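Replication initiation and membrane attachment protein (Geobacillus stearothermophilus 10, PDB 5WTN) acts in the bacterial primosome in replication initiation, assembling as a tetramer and forming a complex with a primosomal re-initiation protein. Local coordinates at the interface of chains A and B. Coordinates in Å, arbitrary orientation; residue numbers count along the deposited sequence, not the author numbering. Chains: chain A/B, Replication initiation and membrane attachment protein.

Contact 1: the interface of chains A and B. Residues chain A 161, 165, 199, 285; chain B 37, 83, 86-87, 123-124, 127.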
loop_
_atom_site.group_PDB
_atom_site.type_symbol
_atom_site.label_atom_id
_atom_site.label_comp_id
_atom_site.label_asym_id
_atom_site.label_seq_id
_atom_site.Cartn_x
_atom_site.Cartn_y
_atom_site.Cartn_z
ATOM N N PHE A 161 -20.840 17.036 14.315
ATOM C CA PHE A 161 -20.457 17.999 13.297
ATOM C C PHE A 161 -20.913 19.376 13.742
ATOM O O PHE A 161 -20.179 20.357 13.617
ATOM C CB PHE A 161 -21.127 17.626 11.977
ATOM C CG PHE A 161 -20.558 18.334 10.775
ATOM C CD1 PHE A 161 -19.615 17.707 9.966
ATOM C CD2 PHE A 161 -20.975 19.612 10.438
ATOM C CE1 PHE A 161 -19.081 18.348 8.844
ATOM C CE2 PHE A 161 -20.448 20.257 9.320
ATOM C CZ PHE A 161 -19.500 19.620 8.517
ATOM N N PHE A 165 -18.672 22.829 14.117
ATOM C CA PHE A 165 -18.744 23.557 12.846
ATOM C C PHE A 165 -20.039 24.337 12.685
ATOM O O PHE A 165 -21.062 23.999 13.294
ATOM C CB PHE A 165 -18.662 22.577 11.679
ATOM C CG PHE A 165 -17.331 21.913 11.528
ATOM C CD1 PHE A 165 -16.230 22.635 11.079
ATOM C CD2 PHE A 165 -17.184 20.545 11.799
ATOM C CE1 PHE A 165 -14.991 22.018 10.932
ATOM C CE2 PHE A 165 -15.936 19.907 11.656
ATOM C CZ PHE A 165 -14.841 20.641 11.220
ATOM N N TYR A 199 -20.423 11.072 9.999
ATOM C CA TYR A 199 -20.549 12.236 10.855
ATOM C C TYR A 199 -22.015 12.319 11.289
ATOM O O TYR A 199 -22.893 11.736 10.624
ATOM C CB TYR A 199 -20.043 13.520 10.172
ATOM C CG TYR A 199 -20.868 14.042 9.018
ATOM C CD1 TYR A 199 -22.104 14.629 9.232
ATOM C CD2 TYR A 199 -20.386 14.001 7.716
ATOM C CE1 TYR A 199 -22.859 15.122 8.182
ATOM C CE2 TYR A 199 -21.132 14.506 6.658
ATOM C CZ TYR A 199 -22.371 15.061 6.899
ATOM O OH TYR A 199 -23.135 15.556 5.863
ATOM N N LEU A 285 -17.914 26.403 5.185
ATOM C CA LEU A 285 -17.698 25.706 6.440
ATOM C C LEU A 285 -16.680 26.477 7.292
ATOM O O LEU A 285 -15.606 26.863 6.804
ATOM C CB LEU A 285 -17.220 24.281 6.177
ATOM C CG LEU A 285 -17.066 23.321 7.361
ATOM C CD1 LEU A 285 -18.396 22.899 8.003
ATOM C CD2 LEU A 285 -16.282 22.110 6.917
ATOM N N LEU B 37 -11.460 20.604 3.930
ATOM C CA LEU B 37 -12.408 20.935 4.983
ATOM C C LEU B 37 -11.823 21.079 6.405
ATOM O O LEU B 37 -12.156 22.006 7.098
ATOM C CB LEU B 37 -13.583 19.964 4.975
ATOM C CG LEU B 37 -14.338 19.998 3.642
ATOM C CD1 LEU B 37 -15.646 19.192 3.680
ATOM C CD2 LEU B 37 -14.589 21.435 3.239
ATOM N N LYS B 83 -12.024 18.559 15.332
ATOM C CA LYS B 83 -12.358 18.554 13.938
ATOM C C LYS B 83 -12.470 17.120 13.401
ATOM O O LYS B 83 -13.443 16.780 12.744
ATOM C CB LYS B 83 -11.332 19.361 13.171
ATOM C CG LYS B 83 -11.288 20.822 13.570
ATOM C CD LYS B 83 -10.454 21.585 12.570
ATOM C CE LYS B 83 -10.178 23.003 12.993
ATOM N NZ LYS B 83 -9.351 23.637 11.928
ATOM N N GLY B 86 -15.677 15.698 14.534
ATOM C CA GLY B 86 -16.868 16.296 13.959
ATOM C C GLY B 86 -17.120 15.798 12.548
ATOM O O GLY B 86 -18.266 15.607 12.127
ATOM N N ILE B 87 -16.027 15.591 11.823
ATOM C CA ILE B 87 -16.081 15.202 10.439
ATOM C C ILE B 87 -16.206 13.696 10.383
ATOM O O ILE B 87 -16.429 13.147 9.327
ATOM C CB ILE B 87 -14.819 15.670 9.687
ATOM C CG1 ILE B 87 -15.090 15.872 8.192
ATOM C CG2 ILE B 87 -13.664 14.703 9.896
ATOM C CD1 ILE B 87 -15.844 17.052 7.888
ATOM N N MET B 123 -23.577 17.767 2.423
ATOM C CA MET B 123 -22.792 18.872 2.925
ATOM C C MET B 123 -21.357 18.846 2.424
ATOM O O MET B 123 -20.853 19.887 1.990
ATOM C CB MET B 123 -22.880 18.947 4.442
ATOM C CG MET B 123 -24.291 18.827 4.948
ATOM S SD MET B 123 -24.502 19.383 6.622
ATOM C CE MET B 123 -23.043 18.689 7.394
ATOM N N LEU B 124 -20.737 17.659 2.426
ATOM C CA LEU B 124 -19.311 17.544 2.189
ATOM C C LEU B 124 -18.958 18.024 0.799
ATOM O O LEU B 124 -17.995 18.775 0.601
ATOM C CB LEU B 124 -18.831 16.118 2.408
ATOM C CG LEU B 124 -19.031 15.559 3.826
ATOM C CD1 LEU B 124 -18.485 14.155 4.000
ATOM C CD2 LEU B 124 -18.385 16.481 4.820
ATOM N N PHE B 127 -19.519 21.835 0.669
ATOM C CA PHE B 127 -18.403 22.520 1.317
ATOM C C PHE B 127 -17.104 22.415 0.505
ATOM O O PHE B 127 -16.512 23.428 0.174
ATOM C CB PHE B 127 -18.187 22.051 2.767
ATOM C CG PHE B 127 -19.290 22.446 3.722
ATOM C CD1 PHE B 127 -19.851 23.711 3.690
ATOM C CD2 PHE B 127 -19.770 21.533 4.652
ATOM C CE1 PHE B 127 -20.860 24.049 4.576
ATOM C CE2 PHE B 127 -20.791 21.874 5.544
ATOM C CZ PHE B 127 -21.327 23.125 5.509
#

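Contact 2: the interface of chains A and B. Residues chain A 239-240, 282-283; chain B 122, 126-127, 130.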
loop_
_atom_site.group_PDB
_atom_site.type_symbol
_atom_site.label_atom_id
_atom_site.label_comp_id
_atom_site.label_asym_id
_atom_site.label_seq_id
_atom_site.Cartn_x
_atom_site.Cartn_y
_atom_site.Cartn_z
ATOM N N LEU A 239 -26.967 22.911 6.445
ATOM C CA LEU A 239 -26.120 23.404 5.370
ATOM C C LEU A 239 -26.636 24.730 4.816
ATOM O O LEU A 239 -25.852 25.643 4.571
ATOM C CB LEU A 239 -26.039 22.366 4.250
ATOM C CG LEU A 239 -25.322 22.798 2.969
ATOM C CD1 LEU A 239 -23.853 22.931 3.235
ATOM C CD2 LEU A 239 -25.558 21.830 1.824
ATOM N N TYR A 240 -27.947 24.805 4.584
ATOM C CA TYR A 240 -28.578 25.971 3.966
ATOM C C TYR A 240 -29.314 26.983 4.873
ATOM O O TYR A 240 -29.786 28.021 4.391
ATOM C CB TYR A 240 -29.521 25.470 2.883
ATOM C CG TYR A 240 -28.798 24.798 1.744
ATOM C CD1 TYR A 240 -27.763 25.435 1.088
ATOM C CD2 TYR A 240 -29.144 23.525 1.329
ATOM C CE1 TYR A 240 -27.104 24.842 0.033
ATOM C CE2 TYR A 240 -28.484 22.912 0.274
ATOM C CZ TYR A 240 -27.460 23.579 -0.375
ATOM O OH TYR A 240 -26.778 22.987 -1.429
ATOM N N GLU A 282 -23.147 30.095 -2.367
ATOM C CA GLU A 282 -22.747 28.812 -1.729
ATOM C C GLU A 282 -22.393 28.912 -0.243
ATOM O O GLU A 282 -21.799 29.899 0.185
ATOM C CB GLU A 282 -21.541 28.172 -2.432
ATOM C CG GLU A 282 -21.752 27.689 -3.846
ATOM C CD GLU A 282 -20.559 26.876 -4.345
ATOM O OE1 GLU A 282 -20.648 25.618 -4.330
ATOM O OE2 GLU A 282 -19.527 27.495 -4.721
ATOM N N PRO A 283 -22.679 27.841 0.528
ATOM C CA PRO A 283 -22.387 27.815 1.970
ATOM C C PRO A 283 -20.914 27.584 2.239
ATOM O O PRO A 283 -20.263 26.871 1.471
ATOM C CB PRO A 283 -23.188 26.615 2.478
ATOM C CG PRO A 283 -24.187 26.311 1.395
ATOM C CD PRO A 283 -23.515 26.697 0.118
ATOM N N GLU B 122 -24.572 15.376 0.911
ATOM C CA GLU B 122 -25.071 16.744 0.776
ATOM C C GLU B 122 -24.063 17.827 1.187
ATOM O O GLU B 122 -23.725 18.706 0.387
ATOM C CB GLU B 122 -26.356 16.929 1.617
ATOM C CG GLU B 122 -27.586 16.085 1.215
ATOM C CD GLU B 122 -27.547 14.656 1.764
ATOM O OE1 GLU B 122 -26.419 14.116 1.956
ATOM O OE2 GLU B 122 -28.641 14.074 2.004
ATOM N N VAL B 126 -20.759 20.012 -1.112
ATOM C CA VAL B 126 -21.030 21.448 -1.227
ATOM C C VAL B 126 -19.938 22.266 -0.519
ATOM O O VAL B 126 -19.460 23.268 -1.063
ATOM C CB VAL B 126 -22.471 21.814 -0.768
ATOM C CG1 VAL B 126 -22.678 23.316 -0.701
ATOM C CG2 VAL B 126 -23.479 21.201 -1.685
ATOM N N PHE B 127 -19.519 21.835 0.669
ATOM C CA PHE B 127 -18.403 22.520 1.317
ATOM C C PHE B 127 -17.104 22.415 0.505
ATOM O O PHE B 127 -16.512 23.428 0.174
ATOM C CB PHE B 127 -18.187 22.051 2.767
ATOM C CG PHE B 127 -19.290 22.446 3.722
ATOM C CD1 PHE B 127 -19.851 23.711 3.690
ATOM C CD2 PHE B 127 -19.770 21.533 4.652
ATOM C CE1 PHE B 127 -20.860 24.049 4.576
ATOM C CE2 PHE B 127 -20.791 21.874 5.544
ATOM C CZ PHE B 127 -21.327 23.125 5.509
ATOM N N ARG B 130 -16.992 24.850 -2.550
ATOM C CA ARG B 130 -16.775 26.267 -2.256
ATOM C C ARG B 130 -15.334 26.478 -1.839
ATOM O O ARG B 130 -14.698 27.452 -2.210
ATOM C CB ARG B 130 -17.757 26.778 -1.196
ATOM C CG ARG B 130 -17.377 28.106 -0.504
ATOM C CD ARG B 130 -17.085 29.273 -1.484
ATOM N NE ARG B 130 -16.766 30.550 -0.823
ATOM C CZ ARG B 130 -15.665 30.794 -0.105
ATOM N NH1 ARG B 130 -14.742 29.852 0.084
ATOM N NH2 ARG B 130 -15.488 31.991 0.447
#

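Contact 3: the interface of chains A and B. Residues chain A 148-149, 154; chain B 17, 93-95, 104, 106.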
loop_
_atom_site.group_PDB
_atom_site.type_symbol
_atom_site.label_atom_id
_atom_site.label_comp_id
_atom_site.label_asym_id
_atom_site.label_seq_id
_atom_site.Cartn_x
_atom_site.Cartn_y
_atom_site.Cartn_z
ATOM N N SER A 148 -11.803 -6.052 21.105
ATOM C CA SER A 148 -13.032 -5.268 21.079
ATOM C C SER A 148 -12.934 -4.032 21.975
ATOM O O SER A 148 -11.899 -3.780 22.593
ATOM C CB SER A 148 -14.220 -6.124 21.513
ATOM O OG SER A 148 -14.073 -7.461 21.078
ATOM N N ILE A 149 -14.009 -3.250 22.019
ATOM C CA ILE A 149 -14.072 -2.092 22.903
ATOM C C ILE A 149 -15.022 -2.387 24.052
ATOM O O ILE A 149 -16.179 -2.749 23.815
ATOM C CB ILE A 149 -14.580 -0.843 22.161
ATOM C CG1 ILE A 149 -13.522 -0.334 21.175
ATOM C CG2 ILE A 149 -14.992 0.254 23.157
ATOM C CD1 ILE A 149 -13.911 0.968 20.507
ATOM N N PHE A 154 -16.063 2.172 29.322
ATOM C CA PHE A 154 -15.763 3.304 28.431
ATOM C C PHE A 154 -16.994 4.034 27.923
ATOM O O PHE A 154 -17.992 3.415 27.544
ATOM C CB PHE A 154 -14.967 2.852 27.217
ATOM C CG PHE A 154 -13.495 2.747 27.460
ATOM C CD1 PHE A 154 -12.727 3.891 27.645
ATOM C CD2 PHE A 154 -12.869 1.506 27.482
ATOM C CE1 PHE A 154 -11.352 3.800 27.860
ATOM C CE2 PHE A 154 -11.502 1.408 27.694
ATOM C CZ PHE A 154 -10.743 2.554 27.880
ATOM N N GLN B 17 -6.836 2.840 18.807
ATOM C CA GLN B 17 -7.420 1.594 18.345
ATOM C C GLN B 17 -8.247 1.791 17.074
ATOM O O GLN B 17 -8.556 2.923 16.704
ATOM C CB GLN B 17 -8.230 0.962 19.482
ATOM C CG GLN B 17 -7.348 0.369 20.590
ATOM C CD GLN B 17 -8.121 -0.063 21.828
ATOM O OE1 GLN B 17 -8.978 -0.959 21.775
ATOM N NE2 GLN B 17 -7.807 0.567 22.962
ATOM N N TYR B 93 -13.468 7.980 23.368
ATOM C CA TYR B 93 -14.097 7.469 24.580
ATOM C C TYR B 93 -13.251 7.805 25.822
ATOM O O TYR B 93 -12.029 7.917 25.722
ATOM C CB TYR B 93 -14.285 5.959 24.477
ATOM C CG TYR B 93 -15.134 5.452 23.321
ATOM C CD1 TYR B 93 -16.495 5.239 23.472
ATOM C CD2 TYR B 93 -14.560 5.125 22.093
ATOM C CE1 TYR B 93 -17.265 4.746 22.428
ATOM C CE2 TYR B 93 -15.326 4.630 21.051
ATOM C CZ TYR B 93 -16.673 4.445 21.223
ATOM O OH TYR B 93 -17.425 3.953 20.187
ATOM N N VAL B 94 -13.883 7.964 26.984
ATOM C CA VAL B 94 -13.121 8.050 28.243
ATOM C C VAL B 94 -13.393 6.844 29.132
ATOM O O VAL B 94 -14.442 6.198 29.042
ATOM C CB VAL B 94 -13.444 9.285 29.133
ATOM C CG1 VAL B 94 -13.077 10.584 28.462
ATOM C CG2 VAL B 94 -14.897 9.266 29.541
ATOM N N HIS B 95 -12.425 6.555 29.994
ATOM C CA HIS B 95 -12.583 5.566 31.046
ATOM C C HIS B 95 -13.210 6.268 32.221
ATOM O O HIS B 95 -12.936 7.448 32.439
ATOM C CB HIS B 95 -11.219 5.014 31.458
ATOM C CG HIS B 95 -11.299 3.799 32.326
ATOM N ND1 HIS B 95 -11.668 3.855 33.653
ATOM C CD2 HIS B 95 -11.063 2.494 32.055
ATOM C CE1 HIS B 95 -11.650 2.637 34.163
ATOM N NE2 HIS B 95 -11.287 1.793 33.214
ATOM N N LEU B 104 -8.261 8.445 31.239
ATOM C CA LEU B 104 -7.787 7.529 30.208
ATOM C C LEU B 104 -8.697 7.606 28.970
ATOM O O LEU B 104 -9.910 7.347 29.050
ATOM C CB LEU B 104 -7.752 6.103 30.752
ATOM C CG LEU B 104 -7.377 5.005 29.759
ATOM C CD1 LEU B 104 -6.007 5.257 29.180
ATOM C CD2 LEU B 104 -7.434 3.647 30.409
ATOM N N LEU B 106 -9.799 6.499 24.980
ATOM C CA LEU B 106 -9.696 5.583 23.848
ATOM C C LEU B 106 -9.886 6.371 22.557
ATOM O O LEU B 106 -10.964 6.886 22.303
ATOM C CB LEU B 106 -10.746 4.478 23.955
ATOM C CG LEU B 106 -10.345 3.153 23.296
ATOM C CD1 LEU B 106 -11.062 1.986 23.924
ATOM C CD2 LEU B 106 -10.609 3.181 21.808
#

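Contact 1: the interface of chains A and B
Helix 161-164, the loop at A:Tyr199 and strand 283-287 of chain A meet helices 74-87, 122-143 and 24-38 of chain B. A:Phe161 stands with its CG anti to the backbone N (chi1 -166°), which carries the ring in between two helices of the partner. The methyl CE of B:Met123 sits over one face of that ring, 3.8 Å from its centroid, while CD2 of A:Phe165, from the same chain, lies over the opposite face, leaving the ring sandwiched. At the rim, A:Phe161 CE1 touches the B:Ile87 methyl CD1 at 3.6 Å, the two side chains running alongside each other. B:Met123 bends at its thioether (chi3 -42°), and its CE also reaches the phenol OH of A:Tyr199 at 3.5 Å. B:Leu124 comes to that tyrosine at the edge, CD1 in the ring plane and its CG 3.7 Å from A:Tyr199 CE2. A:Leu285 runs nearly perpendicular to B:Phe127, laying its CB over the ring face, 3.8 Å from the centroid; its CD2 turns to B:Leu37 CB at 4.0 Å. No hydrogen bond or salt bridge joins the chains in this patch. In the fold, the chain A segments form an apolar surface set against the helical face of chain B that includes the start of helix 122-143.

Contact 2: the interface of chains A and B
No polar bond crosses this patch; the backbone carbonyl O of A:Pro283 makes van der Waals contact instead, resting against the aliphatic CB and CG of B:Arg130 at 3.7 Å from each. A:Leu239 has its CG anti to the backbone N (chi1 173°), and the CD1 branch comes over the face of the B:Phe127 ring opposite the one that A:Leu285 covers, 3.8 Å from the centroid, the two side chains running antiparallel. The other branch, CD2, turns to B:Val126 CB at 4.0 Å. B:Val126 divides its methyls: CG1 meets the A:Pro283 ring at CD, 3.6 Å away, and CG2 lies 3.8 Å from the phenol OH of A:Tyr240. An alanine in place of B:Phe127 would probably leave A:Leu239 CD1 without its aromatic partner and open a gap beside A:Pro283. The carboxylate of A:Glu282 is poorly ordered, with OE2 modelled 5.7 Å from B:Arg130 NE; any attraction between the opposite charges is at most long-range. In the fold, the end of helix 227-240 and the start of strand 283-287 in chain A rest together against helix 122-143 of chain B.

Contact 3: the interface of chains A and B
With CG anti to the carbonyl carbon (chi1 -83°), A:Phe154 directs its ring between B:His95 and B:Leu106, and a different turn at B:His95, CG anti to the backbone N (chi1 -168°), swings the imidazole to one face of it. The two rings meet edge-to-face, their planes 84° apart and centroids 5.5 Å from each other, with B:His95 CD2 above the phenyl toward its rim. B:Leu106 fills in on the opposite face: its CD1 methyl lies 3.9 Å from the ring centroid. One phenyl flank also runs along the partner's backbone, CE1 of A:Phe154 lying 3.6 Å from the amide N of B:His95. A:Phe154 and B:His95 pair as an antiparallel beta bridge, which brings strand 154-156 of chain A alongside strand 90-95 of chain B at this point. Further along, the loop residue A:Ile149 reaches over strands 90-95 and 104-109 of the partner. Its CD1 lies 4.2 Å from B:Leu106 CD2, so the leucine uses separate branches for the phenylalanine and the isoleucine. That same A:Ile149 CD1 meets the aromatic CE2 of B:Tyr93 at 4.0 Å.

Contact 1 and contact 2 are neighbours, the centres of their C-alpha atoms about 10 Å apart, sharing B:Phe127 on helix 122-143 and strand 283-287 of chain A. The C-alpha centre of contact 3 lies about 24 Å from that of contact 1 and about 34 Å from that of contact 2. Chain A therefore meets its partner at well-separated points, through apolar packing on chain B helices in one region and a short strand alongside a strand in the other. The two-fold symmetry repeats each contact with the chains exchanged, a reciprocal embrace that probably stabilises pairs within the tetramer.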